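Local coordinates for hemolysin II regulatory protein (Bacillus cereus, PDB 2JJ7) that probably binds DNA as a dimeric transcriptional regulator of the TetR family and probably controls hemolysin II, at residues Thr8-Leu13 / Ala44-Phe48; Ala15-Phe20 / Glu32-Ala37; Tyr55-Phe59 / Ile100-Ala104; Phe90-Lys95 / Val158-Lys164. All coordinates share one frame. Residue numbers count along the deposited sequence, not the author numbering.

Contact 1 of 4, residues Thr8-Leu13 / Ala44-Phe48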
loop_
_atom_site.group_PDB
_atom_site.type_symbol
_atom_site.label_atom_id
_atom_site.label_comp_id
_atom_site.label_asym_id
_atom_site.label_seq_id
_atom_site.Cartn_x
_atom_site.Cartn_y
_atom_site.Cartn_z
ATOM N N THR B 8 -15.046 -21.023 -26.339
ATOM C CA THR B 8 -14.573 -21.929 -25.294
ATOM C C THR B 8 -13.308 -21.372 -24.642
ATOM O O THR B 8 -13.181 -21.389 -23.409
ATOM C CB THR B 8 -14.344 -23.351 -25.844
ATOM O OG1 THR B 8 -15.565 -23.829 -26.415
ATOM C CG2 THR B 8 -13.911 -24.305 -24.737
ATOM N N MET B 9 -12.391 -20.872 -25.476
ATOM C CA MET B 9 -11.154 -20.275 -25.008
ATOM C C MET B 9 -11.429 -19.018 -24.190
ATOM O O MET B 9 -10.752 -18.762 -23.194
ATOM C CB MET B 9 -10.232 -19.960 -26.184
ATOM C CG MET B 9 -9.526 -21.193 -26.723
ATOM S SD MET B 9 -8.525 -20.817 -28.157
ATOM C CE MET B 9 -7.020 -20.230 -27.367
ATOM N N GLU B 10 -12.423 -18.243 -24.618
ATOM C CA GLU B 10 -12.870 -17.086 -23.859
ATOM C C GLU B 10 -13.443 -17.481 -22.497
ATOM O O GLU B 10 -13.076 -16.897 -21.477
ATOM C CB GLU B 10 -13.896 -16.280 -24.643
ATOM C CG GLU B 10 -14.549 -15.213 -23.791
ATOM C CD GLU B 10 -14.823 -13.956 -24.562
ATOM O OE1 GLU B 10 -15.643 -14.008 -25.507
ATOM O OE2 GLU B 10 -14.211 -12.919 -24.222
ATOM N N ASN B 11 -14.336 -18.469 -22.489
ATOM C CA ASN B 11 -14.819 -19.044 -21.243
ATOM C C ASN B 11 -13.682 -19.471 -20.304
ATOM O O ASN B 11 -13.744 -19.208 -19.098
ATOM C CB ASN B 11 -15.776 -20.213 -21.511
ATOM C CG ASN B 11 -17.121 -19.746 -22.031
ATOM O OD1 ASN B 11 -17.413 -18.550 -22.042
ATOM N ND2 ASN B 11 -17.948 -20.686 -22.464
ATOM N N ILE B 12 -12.650 -20.107 -20.858
ATOM C CA ILE B 12 -11.510 -20.569 -20.058
ATOM C C ILE B 12 -10.701 -19.400 -19.489
ATOM O O ILE B 12 -10.219 -19.469 -18.359
ATOM C CB ILE B 12 -10.583 -21.525 -20.843
ATOM C CG1 ILE B 12 -11.318 -22.828 -21.219
ATOM C CG2 ILE B 12 -9.298 -21.850 -20.027
ATOM C CD1 ILE B 12 -10.647 -23.608 -22.368
ATOM N N LEU B 13 -10.557 -18.335 -20.278
ATOM C CA LEU B 13 -9.837 -17.147 -19.839
ATOM C C LEU B 13 -10.591 -16.359 -18.769
ATOM O O LEU B 13 -9.976 -15.885 -17.811
ATOM C CB LEU B 13 -9.469 -16.258 -21.026
ATOM C CG LEU B 13 -8.330 -16.819 -21.893
ATOM C CD1 LEU B 13 -8.084 -15.956 -23.127
ATOM C CD2 LEU B 13 -7.048 -16.993 -21.086
ATOM N N ALA B 44 -8.958 -27.800 -22.070
ATOM C CA ALA B 44 -8.265 -26.639 -21.531
ATOM C C ALA B 44 -6.753 -26.765 -21.743
ATOM O O ALA B 44 -6.076 -25.779 -22.053
ATOM C CB ALA B 44 -8.604 -26.450 -20.035
ATOM N N SER B 45 -6.239 -27.985 -21.590
ATOM C CA SER B 45 -4.806 -28.228 -21.742
ATOM C C SER B 45 -4.442 -28.307 -23.231
ATOM O O SER B 45 -3.357 -27.902 -23.629
ATOM C CB SER B 45 -4.366 -29.473 -20.959
ATOM O OG SER B 45 -5.143 -30.602 -21.330
ATOM N N TYR B 46 -5.362 -28.794 -24.058
ATOM C CA TYR B 46 -5.164 -28.726 -25.506
ATOM C C TYR B 46 -4.977 -27.265 -25.972
ATOM O O TYR B 46 -4.024 -26.955 -26.674
ATOM C CB TYR B 46 -6.301 -29.425 -26.268
ATOM C CG TYR B 46 -6.177 -29.298 -27.767
ATOM C CD1 TYR B 46 -5.141 -29.942 -28.458
ATOM C CD2 TYR B 46 -7.072 -28.512 -28.497
ATOM C CE1 TYR B 46 -5.004 -29.812 -29.835
ATOM C CE2 TYR B 46 -6.945 -28.379 -29.880
ATOM C CZ TYR B 46 -5.912 -29.029 -30.536
ATOM O OH TYR B 46 -5.788 -28.904 -31.895
ATOM N N TYR B 47 -5.864 -26.370 -25.546
ATOM C CA TYR B 47 -5.814 -24.965 -25.979
ATOM C C TYR B 47 -4.685 -24.116 -25.367
ATOM O O TYR B 47 -4.146 -23.234 -26.031
ATOM C CB TYR B 47 -7.166 -24.272 -25.737
ATOM C CG TYR B 47 -8.263 -24.659 -26.722
ATOM C CD1 TYR B 47 -7.994 -24.786 -28.091
ATOM C CD2 TYR B 47 -9.577 -24.869 -26.286
ATOM C CE1 TYR B 47 -9.001 -25.136 -29.003
ATOM C CE2 TYR B 47 -10.595 -25.215 -27.187
ATOM C CZ TYR B 47 -10.297 -25.343 -28.544
ATOM O OH TYR B 47 -11.283 -25.680 -29.439
ATOM N N PHE B 48 -4.349 -24.359 -24.104
ATOM C CA PHE B 48 -3.392 -23.503 -23.407
ATOM C C PHE B 48 -2.119 -24.191 -22.918
ATOM O O PHE B 48 -1.142 -23.502 -22.612
ATOM C CB PHE B 48 -4.071 -22.721 -22.268
ATOM C CG PHE B 48 -5.075 -21.713 -22.760
ATOM C CD1 PHE B 48 -6.435 -22.020 -22.786
ATOM C CD2 PHE B 48 -4.653 -20.473 -23.250
ATOM C CE1 PHE B 48 -7.373 -21.095 -23.283
ATOM C CE2 PHE B 48 -5.574 -19.543 -23.741
ATOM C CZ PHE B 48 -6.939 -19.856 -23.756
#

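Contact 2 of 4, residues Ala15-Phe20 / Glu32-Ala37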
loop_
_atom_site.group_PDB
_atom_site.type_symbol
_atom_site.label_atom_id
_atom_site.label_comp_id
_atom_site.label_asym_id
_atom_site.label_seq_id
_atom_site.Cartn_x
_atom_site.Cartn_y
_atom_site.Cartn_z
ATOM N N ALA B 15 -12.600 -17.742 -16.694
ATOM C CA ALA B 15 -12.434 -18.631 -15.536
ATOM C C ALA B 15 -11.084 -18.444 -14.862
ATOM O O ALA B 15 -11.001 -18.353 -13.639
ATOM C CB ALA B 15 -12.617 -20.094 -15.942
ATOM N N ALA B 16 -10.037 -18.405 -15.677
ATOM C CA ALA B 16 -8.672 -18.298 -15.200
ATOM C C ALA B 16 -8.443 -16.934 -14.517
ATOM O O ALA B 16 -7.865 -16.875 -13.444
ATOM C CB ALA B 16 -7.717 -18.507 -16.338
ATOM N N LYS B 17 -8.901 -15.852 -15.143
ATOM C CA LYS B 17 -8.911 -14.523 -14.503
ATOM C C LYS B 17 -9.540 -14.600 -13.109
ATOM O O LYS B 17 -8.941 -14.155 -12.127
ATOM C CB LYS B 17 -9.695 -13.520 -15.362
ATOM C CG LYS B 17 -9.743 -12.096 -14.815
ATOM C CD LYS B 17 -10.775 -11.237 -15.538
ATOM C CE LYS B 17 -10.438 -9.770 -15.406
ATOM N NZ LYS B 17 -11.493 -8.858 -15.975
ATOM N N LYS B 18 -10.742 -15.175 -13.034
ATOM C CA LYS B 18 -11.475 -15.305 -11.782
ATOM C C LYS B 18 -10.695 -16.096 -10.730
ATOM O O LYS B 18 -10.532 -15.642 -9.596
ATOM C CB LYS B 18 -12.837 -15.970 -12.012
ATOM C CG LYS B 18 -13.699 -16.003 -10.743
ATOM C CD LYS B 18 -14.974 -16.804 -10.910
ATOM C CE LYS B 18 -15.753 -16.844 -9.606
ATOM N NZ LYS B 18 -17.179 -17.221 -9.816
ATOM N N LYS B 19 -10.205 -17.266 -11.124
ATOM C CA LYS B 19 -9.548 -18.192 -10.205
ATOM C C LYS B 19 -8.160 -17.739 -9.763
ATOM O O LYS B 19 -7.855 -17.754 -8.571
ATOM C CB LYS B 19 -9.531 -19.605 -10.797
ATOM C CG LYS B 19 -10.891 -20.309 -10.731
ATOM C CD LYS B 19 -11.157 -20.773 -9.297
ATOM C CE LYS B 19 -12.618 -21.054 -9.049
ATOM N NZ LYS B 19 -12.883 -21.229 -7.597
ATOM N N PHE B 20 -7.328 -17.331 -10.718
ATOM C CA PHE B 20 -6.064 -16.652 -10.405
ATOM C C PHE B 20 -6.262 -15.467 -9.466
ATOM O O PHE B 20 -5.483 -15.282 -8.537
ATOM C CB PHE B 20 -5.376 -16.151 -11.673
ATOM C CG PHE B 20 -4.619 -17.213 -12.427
ATOM C CD1 PHE B 20 -3.700 -18.036 -11.777
ATOM C CD2 PHE B 20 -4.792 -17.355 -13.800
ATOM C CE1 PHE B 20 -2.987 -19.021 -12.484
ATOM C CE2 PHE B 20 -4.077 -18.332 -14.520
ATOM C CZ PHE B 20 -3.179 -19.162 -13.862
ATOM N N GLU B 32 -8.949 -26.619 -11.432
ATOM C CA GLU B 32 -9.944 -25.683 -10.906
ATOM C C GLU B 32 -10.441 -24.683 -11.956
ATOM O O GLU B 32 -11.619 -24.306 -11.957
ATOM C CB GLU B 32 -9.367 -24.905 -9.716
ATOM C CG GLU B 32 -8.840 -25.777 -8.612
ATOM C CD GLU B 32 -7.887 -25.032 -7.688
ATOM O OE1 GLU B 32 -8.104 -23.823 -7.439
ATOM O OE2 GLU B 32 -6.920 -25.664 -7.207
ATOM N N ILE B 33 -9.531 -24.225 -12.814
ATOM C CA ILE B 33 -9.883 -23.340 -13.925
ATOM C C ILE B 33 -10.818 -24.051 -14.914
ATOM O O ILE B 33 -11.850 -23.495 -15.316
ATOM C CB ILE B 33 -8.616 -22.782 -14.621
ATOM C CG1 ILE B 33 -7.867 -21.848 -13.653
ATOM C CG2 ILE B 33 -8.972 -22.041 -15.908
ATOM C CD1 ILE B 33 -6.515 -21.335 -14.173
ATOM N N ALA B 34 -10.476 -25.285 -15.279
ATOM C CA ALA B 34 -11.322 -26.076 -16.172
ATOM C C ALA B 34 -12.700 -26.252 -15.573
ATOM O O ALA B 34 -13.720 -26.045 -16.254
ATOM C CB ALA B 34 -10.698 -27.417 -16.453
ATOM N N LYS B 35 -12.721 -26.615 -14.290
ATOM C CA LYS B 35 -13.963 -26.829 -13.553
ATOM C C LYS B 35 -14.823 -25.568 -13.537
ATOM O O LYS B 35 -16.035 -25.635 -13.768
ATOM C CB LYS B 35 -13.661 -27.307 -12.126
ATOM C CG LYS B 35 -14.890 -27.638 -11.305
ATOM C CD LYS B 35 -14.517 -28.215 -9.947
ATOM C CE LYS B 35 -15.669 -29.030 -9.381
ATOM N NZ LYS B 35 -15.264 -29.810 -8.176
ATOM N N GLU B 36 -14.190 -24.421 -13.284
ATOM C CA GLU B 36 -14.893 -23.134 -13.275
ATOM C C GLU B 36 -15.448 -22.777 -14.665
ATOM O O GLU B 36 -16.578 -22.293 -14.781
ATOM C CB GLU B 36 -13.986 -22.026 -12.718
ATOM C CG GLU B 36 -14.541 -20.591 -12.854
ATOM C CD GLU B 36 -15.805 -20.321 -12.044
ATOM O OE1 GLU B 36 -15.984 -20.919 -10.956
ATOM O OE2 GLU B 36 -16.614 -19.479 -12.496
ATOM N N ALA B 37 -14.657 -23.051 -15.705
ATOM C CA ALA B 37 -15.025 -22.786 -17.112
ATOM C C ALA B 37 -16.068 -23.766 -17.662
ATOM O O ALA B 37 -16.572 -23.587 -18.783
ATOM C CB ALA B 37 -13.764 -22.813 -18.001
#

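Contact 3 of 4, residues Tyr55-Phe59 / Ile100-Ala104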
loop_
_atom_site.group_PDB
_atom_site.type_symbol
_atom_site.label_atom_id
_atom_site.label_comp_id
_atom_site.label_asym_id
_atom_site.label_seq_id
_atom_site.Cartn_x
_atom_site.Cartn_y
_atom_site.Cartn_z
ATOM N N TYR B 55 -1.891 -18.075 -17.627
ATOM C CA TYR B 55 -1.601 -16.850 -16.879
ATOM C C TYR B 55 -1.137 -15.728 -17.794
ATOM O O TYR B 55 -1.651 -14.621 -17.709
ATOM C CB TYR B 55 -0.532 -17.142 -15.850
ATOM C CG TYR B 55 -0.250 -16.036 -14.854
ATOM C CD1 TYR B 55 0.957 -15.355 -14.897
ATOM C CD2 TYR B 55 -1.152 -15.719 -13.837
ATOM C CE1 TYR B 55 1.262 -14.380 -13.990
ATOM C CE2 TYR B 55 -0.851 -14.715 -12.902
ATOM C CZ TYR B 55 0.367 -14.064 -12.997
ATOM O OH TYR B 55 0.749 -13.100 -12.118
ATOM N N TYR B 56 -0.178 -16.027 -18.672
ATOM C CA TYR B 56 0.273 -15.060 -19.671
ATOM C C TYR B 56 -0.920 -14.550 -20.485
ATOM O O TYR B 56 -1.073 -13.343 -20.665
ATOM C CB TYR B 56 1.326 -15.660 -20.615
ATOM C CG TYR B 56 2.696 -15.934 -20.011
ATOM C CD1 TYR B 56 3.084 -15.395 -18.785
ATOM C CD2 TYR B 56 3.621 -16.708 -20.699
ATOM C CE1 TYR B 56 4.350 -15.654 -18.256
ATOM C CE2 TYR B 56 4.874 -16.962 -20.185
ATOM C CZ TYR B 56 5.238 -16.446 -18.972
ATOM O OH TYR B 56 6.505 -16.725 -18.494
ATOM N N GLU B 57 -1.766 -15.464 -20.950
ATOM C CA GLU B 57 -2.919 -15.099 -21.762
ATOM C C GLU B 57 -3.941 -14.253 -20.986
ATOM O O GLU B 57 -4.639 -13.426 -21.576
ATOM C CB GLU B 57 -3.578 -16.347 -22.354
ATOM C CG GLU B 57 -2.763 -17.045 -23.434
ATOM C CD GLU B 57 -2.428 -16.144 -24.617
ATOM O OE1 GLU B 57 -3.295 -15.363 -25.059
ATOM O OE2 GLU B 57 -1.285 -16.215 -25.098
ATOM N N VAL B 58 -4.005 -14.455 -19.671
ATOM C CA VAL B 58 -4.863 -13.655 -18.792
ATOM C C VAL B 58 -4.396 -12.198 -18.755
ATOM O O VAL B 58 -5.203 -11.283 -18.934
ATOM C CB VAL B 58 -4.950 -14.241 -17.362
ATOM C CG1 VAL B 58 -5.486 -13.197 -16.366
ATOM C CG2 VAL B 58 -5.854 -15.458 -17.374
ATOM N N PHE B 59 -3.096 -11.992 -18.557
ATOM C CA PHE B 59 -2.507 -10.645 -18.621
ATOM C C PHE B 59 -2.692 -9.989 -19.996
ATOM O O PHE B 59 -3.003 -8.808 -20.081
ATOM C CB PHE B 59 -1.038 -10.671 -18.185
ATOM C CG PHE B 59 -0.851 -10.322 -16.724
ATOM C CD1 PHE B 59 -0.768 -8.991 -16.327
ATOM C CD2 PHE B 59 -0.779 -11.321 -15.754
ATOM C CE1 PHE B 59 -0.608 -8.642 -14.952
ATOM C CE2 PHE B 59 -0.616 -10.997 -14.398
ATOM C CZ PHE B 59 -0.535 -9.648 -14.001
ATOM N N ILE B 100 -6.587 -8.216 -12.120
ATOM C CA ILE B 100 -5.319 -7.720 -12.644
ATOM C C ILE B 100 -4.639 -6.850 -11.574
ATOM O O ILE B 100 -3.412 -6.839 -11.455
ATOM C CB ILE B 100 -5.525 -6.958 -13.997
ATOM C CG1 ILE B 100 -6.014 -7.904 -15.133
ATOM C CG2 ILE B 100 -4.258 -6.212 -14.417
ATOM C CD1 ILE B 100 -5.050 -9.105 -15.503
ATOM N N GLY B 101 -5.435 -6.134 -10.786
ATOM C CA GLY B 101 -4.900 -5.377 -9.660
ATOM C C GLY B 101 -4.144 -6.282 -8.699
ATOM O O GLY B 101 -2.961 -6.067 -8.403
ATOM N N THR B 102 -4.836 -7.311 -8.226
ATOM C CA THR B 102 -4.278 -8.280 -7.288
ATOM C C THR B 102 -3.040 -8.955 -7.876
ATOM O O THR B 102 -2.004 -9.024 -7.221
ATOM C CB THR B 102 -5.331 -9.362 -6.940
ATOM O OG1 THR B 102 -6.338 -8.779 -6.107
ATOM C CG2 THR B 102 -4.694 -10.553 -6.215
ATOM N N LEU B 103 -3.144 -9.418 -9.120
ATOM C CA LEU B 103 -2.060 -10.176 -9.740
ATOM C C LEU B 103 -0.851 -9.307 -10.037
ATOM O O LEU B 103 0.288 -9.732 -9.792
ATOM C CB LEU B 103 -2.537 -10.887 -11.013
ATOM C CG LEU B 103 -3.667 -11.894 -10.819
ATOM C CD1 LEU B 103 -4.108 -12.461 -12.174
ATOM C CD2 LEU B 103 -3.257 -13.005 -9.842
ATOM N N ALA B 104 -1.094 -8.099 -10.561
ATOM C CA ALA B 104 0.007 -7.175 -10.823
ATOM C C ALA B 104 0.643 -6.735 -9.527
ATOM O O ALA B 104 1.854 -6.611 -9.473
ATOM C CB ALA B 104 -0.437 -5.951 -11.635
HETATM O O HOH W 1 0.449 -12.399 -9.443
#

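Contact 4 of 4, residues Phe90-Lys95 / Val158-Lys164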
loop_
_atom_site.group_PDB
_atom_site.type_symbol
_atom_site.label_atom_id
_atom_site.label_comp_id
_atom_site.label_asym_id
_atom_site.label_seq_id
_atom_site.Cartn_x
_atom_site.Cartn_y
_atom_site.Cartn_z
ATOM N N PHE B 90 -5.262 3.999 -14.790
ATOM C CA PHE B 90 -5.053 2.798 -13.984
ATOM C C PHE B 90 -6.183 2.460 -13.019
ATOM O O PHE B 90 -6.594 1.314 -12.951
ATOM C CB PHE B 90 -3.672 2.784 -13.321
ATOM C CG PHE B 90 -2.580 2.378 -14.265
ATOM C CD1 PHE B 90 -1.638 3.305 -14.718
ATOM C CD2 PHE B 90 -2.538 1.076 -14.763
ATOM C CE1 PHE B 90 -0.639 2.925 -15.626
ATOM C CE2 PHE B 90 -1.541 0.674 -15.679
ATOM C CZ PHE B 90 -0.590 1.597 -16.104
ATOM N N THR B 91 -6.724 3.449 -12.309
ATOM C CA THR B 91 -7.856 3.166 -11.426
ATOM C C THR B 91 -9.069 2.667 -12.234
ATOM O O THR B 91 -9.801 1.780 -11.781
ATOM C CB THR B 91 -8.271 4.371 -10.556
ATOM O OG1 THR B 91 -8.406 5.534 -11.376
ATOM C CG2 THR B 91 -7.237 4.645 -9.442
ATOM N N THR B 92 -9.270 3.234 -13.418
ATOM C CA THR B 92 -10.345 2.776 -14.317
ATOM C C THR B 92 -10.115 1.346 -14.783
ATOM O O THR B 92 -11.050 0.541 -14.782
ATOM C CB THR B 92 -10.533 3.713 -15.531
ATOM O OG1 THR B 92 -10.981 4.990 -15.063
ATOM C CG2 THR B 92 -11.545 3.129 -16.571
ATOM N N HIS B 93 -8.876 1.022 -15.159
ATOM C CA HIS B 93 -8.572 -0.347 -15.582
ATOM C C HIS B 93 -8.838 -1.375 -14.466
ATOM O O HIS B 93 -9.382 -2.464 -14.723
ATOM C CB HIS B 93 -7.128 -0.506 -16.076
ATOM C CG HIS B 93 -6.927 -1.766 -16.855
ATOM N ND1 HIS B 93 -7.275 -1.876 -18.184
ATOM C CD2 HIS B 93 -6.502 -2.993 -16.476
ATOM C CE1 HIS B 93 -7.045 -3.108 -18.597
ATOM N NE2 HIS B 93 -6.577 -3.806 -17.580
ATOM N N ILE B 94 -8.407 -1.035 -13.252
ATOM C CA ILE B 94 -8.545 -1.922 -12.093
ATOM C C ILE B 94 -10.014 -2.077 -11.677
ATOM O O ILE B 94 -10.439 -3.160 -11.268
ATOM C CB ILE B 94 -7.642 -1.456 -10.906
ATOM C CG1 ILE B 94 -6.147 -1.595 -11.270
ATOM C CG2 ILE B 94 -7.966 -2.202 -9.594
ATOM C CD1 ILE B 94 -5.803 -2.776 -12.198
ATOM N N LYS B 95 -10.781 -0.994 -11.804
ATOM C CA LYS B 95 -12.211 -1.028 -11.567
ATOM C C LYS B 95 -12.841 -2.078 -12.470
ATOM O O LYS B 95 -13.658 -2.861 -12.023
ATOM C CB LYS B 95 -12.832 0.332 -11.858
ATOM C CG LYS B 95 -13.933 0.733 -10.893
ATOM C CD LYS B 95 -14.760 1.924 -11.396
ATOM C CE LYS B 95 -13.881 3.051 -11.937
ATOM N NZ LYS B 95 -14.633 4.330 -12.140
ATOM N N VAL B 158 -3.878 1.921 -5.476
ATOM C CA VAL B 158 -4.440 1.965 -6.819
ATOM C C VAL B 158 -4.766 0.558 -7.327
ATOM O O VAL B 158 -5.738 0.365 -8.081
ATOM C CB VAL B 158 -3.503 2.733 -7.810
ATOM C CG1 VAL B 158 -3.832 2.403 -9.267
ATOM C CG2 VAL B 158 -3.640 4.226 -7.569
ATOM N N LEU B 159 -3.963 -0.422 -6.922
ATOM C CA LEU B 159 -4.178 -1.798 -7.418
ATOM C C LEU B 159 -5.110 -2.638 -6.565
ATOM O O LEU B 159 -5.395 -3.775 -6.917
ATOM C CB LEU B 159 -2.849 -2.537 -7.592
ATOM C CG LEU B 159 -1.851 -1.894 -8.564
ATOM C CD1 LEU B 159 -0.602 -2.757 -8.667
ATOM C CD2 LEU B 159 -2.502 -1.724 -9.934
ATOM N N PHE B 160 -5.551 -2.104 -5.426
ATOM C CA PHE B 160 -6.380 -2.881 -4.517
ATOM C C PHE B 160 -7.743 -3.088 -5.161
ATOM O O PHE B 160 -8.444 -2.103 -5.439
ATOM C CB PHE B 160 -6.512 -2.172 -3.161
ATOM C CG PHE B 160 -7.234 -2.971 -2.134
ATOM C CD1 PHE B 160 -8.491 -2.571 -1.692
ATOM C CD2 PHE B 160 -6.665 -4.143 -1.619
ATOM C CE1 PHE B 160 -9.171 -3.313 -0.735
ATOM C CE2 PHE B 160 -7.332 -4.897 -0.670
ATOM C CZ PHE B 160 -8.590 -4.489 -0.223
ATOM N N PRO B 161 -8.131 -4.360 -5.391
ATOM C CA PRO B 161 -9.292 -4.676 -6.218
ATOM C C PRO B 161 -10.618 -4.184 -5.650
ATOM O O PRO B 161 -11.593 -4.071 -6.393
ATOM C CB PRO B 161 -9.278 -6.209 -6.276
ATOM C CG PRO B 161 -8.559 -6.628 -5.060
ATOM C CD PRO B 161 -7.501 -5.583 -4.857
ATOM N N LYS B 162 -10.656 -3.908 -4.350
ATOM C CA LYS B 162 -11.889 -3.511 -3.686
ATOM C C LYS B 162 -11.885 -2.032 -3.336
ATOM O O LYS B 162 -12.719 -1.598 -2.569
ATOM C CB LYS B 162 -12.092 -4.331 -2.403
ATOM C CG LYS B 162 -12.628 -5.744 -2.584
ATOM C CD LYS B 162 -12.901 -6.379 -1.213
ATOM C CE LYS B 162 -14.098 -7.315 -1.252
ATOM N NZ LYS B 162 -14.651 -7.583 0.114
ATOM N N PHE B 163 -10.943 -1.262 -3.885
ATOM C CA PHE B 163 -10.831 0.165 -3.549
ATOM C C PHE B 163 -12.131 0.945 -3.767
ATOM O O PHE B 163 -12.402 1.883 -3.027
ATOM C CB PHE B 163 -9.605 0.864 -4.211
ATOM C CG PHE B 163 -9.809 1.284 -5.658
ATOM C CD1 PHE B 163 -10.730 2.286 -5.998
ATOM C CD2 PHE B 163 -9.040 0.706 -6.681
ATOM C CE1 PHE B 163 -10.914 2.676 -7.332
ATOM C CE2 PHE B 163 -9.212 1.088 -8.029
ATOM C CZ PHE B 163 -10.149 2.072 -8.353
ATOM N N LYS B 164 -12.927 0.537 -4.760
ATOM C CA LYS B 164 -14.150 1.253 -5.117
ATOM C C LYS B 164 -15.213 1.129 -4.031
ATOM O O LYS B 164 -16.159 1.924 -3.983
ATOM C CB LYS B 164 -14.696 0.787 -6.472
ATOM C CG LYS B 164 -15.204 -0.654 -6.502
ATOM C CD LYS B 164 -15.372 -1.141 -7.929
ATOM C CE LYS B 164 -15.428 -2.660 -7.985
ATOM N NZ LYS B 164 -15.183 -3.179 -9.362
#

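Contact 1 of 4, residues Thr8-Leu13 / Ala44-Phe48
Phe48, Met9 and Tyr47 give up the most surface where helix 41-48, the second helix of the predicted helix-turn-helix, packs on helix 5-23 of the TetR-type DNA-binding domain. The short axes cross at 97° and 10.7 Å, so long side chains must fill the gap. Phe48, buried, is flat and wide enough to meet three partners: Met9 CE lies 3.6 Å from Phe48 CZ, Leu13 CG 3.8 Å from the same CZ, and Ile12 CG2 3.9 Å from Phe48 CE1. Flexible Met9 suits its place because it serves two rings. Its CG makes a CH-pi contact over the Tyr47 face, and its SD stands 4.3 Å from the centroid of the Tyr47 ring, a Met-aromatic contact. Thr8 CG2 and Ile12 CD1 approach the edge of that ring. Small Ala44 lets Ile12 come close, with CD1 3.9 Å from Ala44 CA. The joint between these segments is thus apolar and aromatic, held by shape and dispersion; it joins helix 41-48, probably the recognition helix, to helix 5-23.

Contact 2 of 4, residues Ala15-Phe20 / Glu32-Ala37
Ile33 is the central knob, its side chain set in a hole formed by Ala15, Ala16, Lys19 and Phe20. The knob belongs to helix 30-37, the first helix of the predicted helix-turn-helix, and the hole to helix 5-23, in the TetR-type DNA-binding domain. Small alanines let the axes close to 8.8 Å, crossing at 124°: Ala16 CB meets Ile33 CD1 at 3.8 Å, and Ala15 CB meets Ala37 CB at 3.6 Å. Ile33 CD1 also lies over the face of the Phe20 ring in a CH-pi contact, 4.2 Å from its centroid. Farther out, the methylenes of Lys19 cover the knob, CB lying 4.0 Å from Ile33 CG1, while its amino group pairs with Glu22. Glu32 turns its carboxylate to Arg23. At the polar edge the aliphatic part of Glu36 packs on Ala15, with CG 3.7 Å from Ala15 CB, and its carboxylate reaches the extended Lys18, closing a salt bridge with Lys18 NZ 3.5 Å from Glu36 OE2.

Contact 3 of 4, residues Tyr55-Phe59 / Ile100-Ala104
Two helical segments run at 124° to each other with their short axes 11.9 Å apart, and the backbones come nearest at Phe59 and Ile100, whose CA atoms are 7.2 Å apart. All six touching residues are buried. Phe59 spans the gap with its ring: Ile100 CD1 lies over one face, while Phe59 CZ reaches Leu103 CB at 3.8 Å and the backbone Ala104 N, near the ring plane, also at 3.8 Å. Small Ala104 leaves room for that ring. Branched Val58 fills the space between Ile100 and Leu103, its CG1 lying 4.2 Å from Ile100 CD1. Tyr55 is both apolar and polar. Its CE2 lies 4.0 Å from Leu103 CD1, whereas its OH is hydrogen-bonded to Glu107 and accepts from a water (2.8 Å from Tyr55 OH) that also donates to Leu103 O at 2.7 Å. Apolar burial therefore joins helix 51-62 of the DNA-binding region to helix 98-109 of the C-terminal domain, with a single water-bridged polar link.

Contact 4 of 4, residues Phe90-Lys95 / Val158-Lys164
In the all-helical C-terminal domain of this TetR-family protein, helix 79-96 is covered by the end of helix 147-158 and the type I beta turn Phe160-Phe163 that follows it. Ile94 buries the most surface here. With chi1 in m and chi2 near -33°, between wells, it puts CG1 3.9 Å from Leu159 CD2 and CG2 3.7 Å from Val158 O and 3.9 Å from Phe163 CE2. A beta-branched residue suits this place because it is broad enough to touch Val158, Leu159 and Phe163 at once. Phe163 adopts the p rotamer and sends its ring to the helix, CZ lying 3.7 Å from Thr91 CB and 3.5 Å from Thr91 O, the oxygen at the ring edge. Thr91, also p, returns its hydroxyl to Leu87 O, so it can sit among apolar groups, with CG2 4.1 Å from Val158 CG2. Phe160 and Lys162 instead point their CA-to-CB bonds away; Phe160 stacks on Trp153 of the second subunit, and Lys162 NZ hydrogen-bonds to backbone carbonyls there, so the turn also serves the dimer interface. At the solvent-exposed side Lys95 CG packs 3.8 Å from Lys164 CD, and Lys164 NZ makes a weak hydrogen bond to Lys95 O at 3.1 Å.

In the fold
Contacts 1 and 2 share helix 5-23 and lie 10 Å apart between centres; along the chain, contact 2 falls between the two segments of contact 1, so together they build the helix-turn-helix onto one supporting helix. Contact 3 comes later, 13 Å from contact 2, and touches both: Val58 meets Ala16, and Glu57 meets Leu13 and Phe48. Contacts 3 and 4 cross in sequence, their centres also 13 Å apart, and touch where Pro161 packs on Thr102. Contacts 1 and 4 are the most distant pair, about 26 Å between centres. The series thus runs from the probable DNA-binding end through the interdomain joint to the C-terminal domain and dimer interface, a continuous packed route between them.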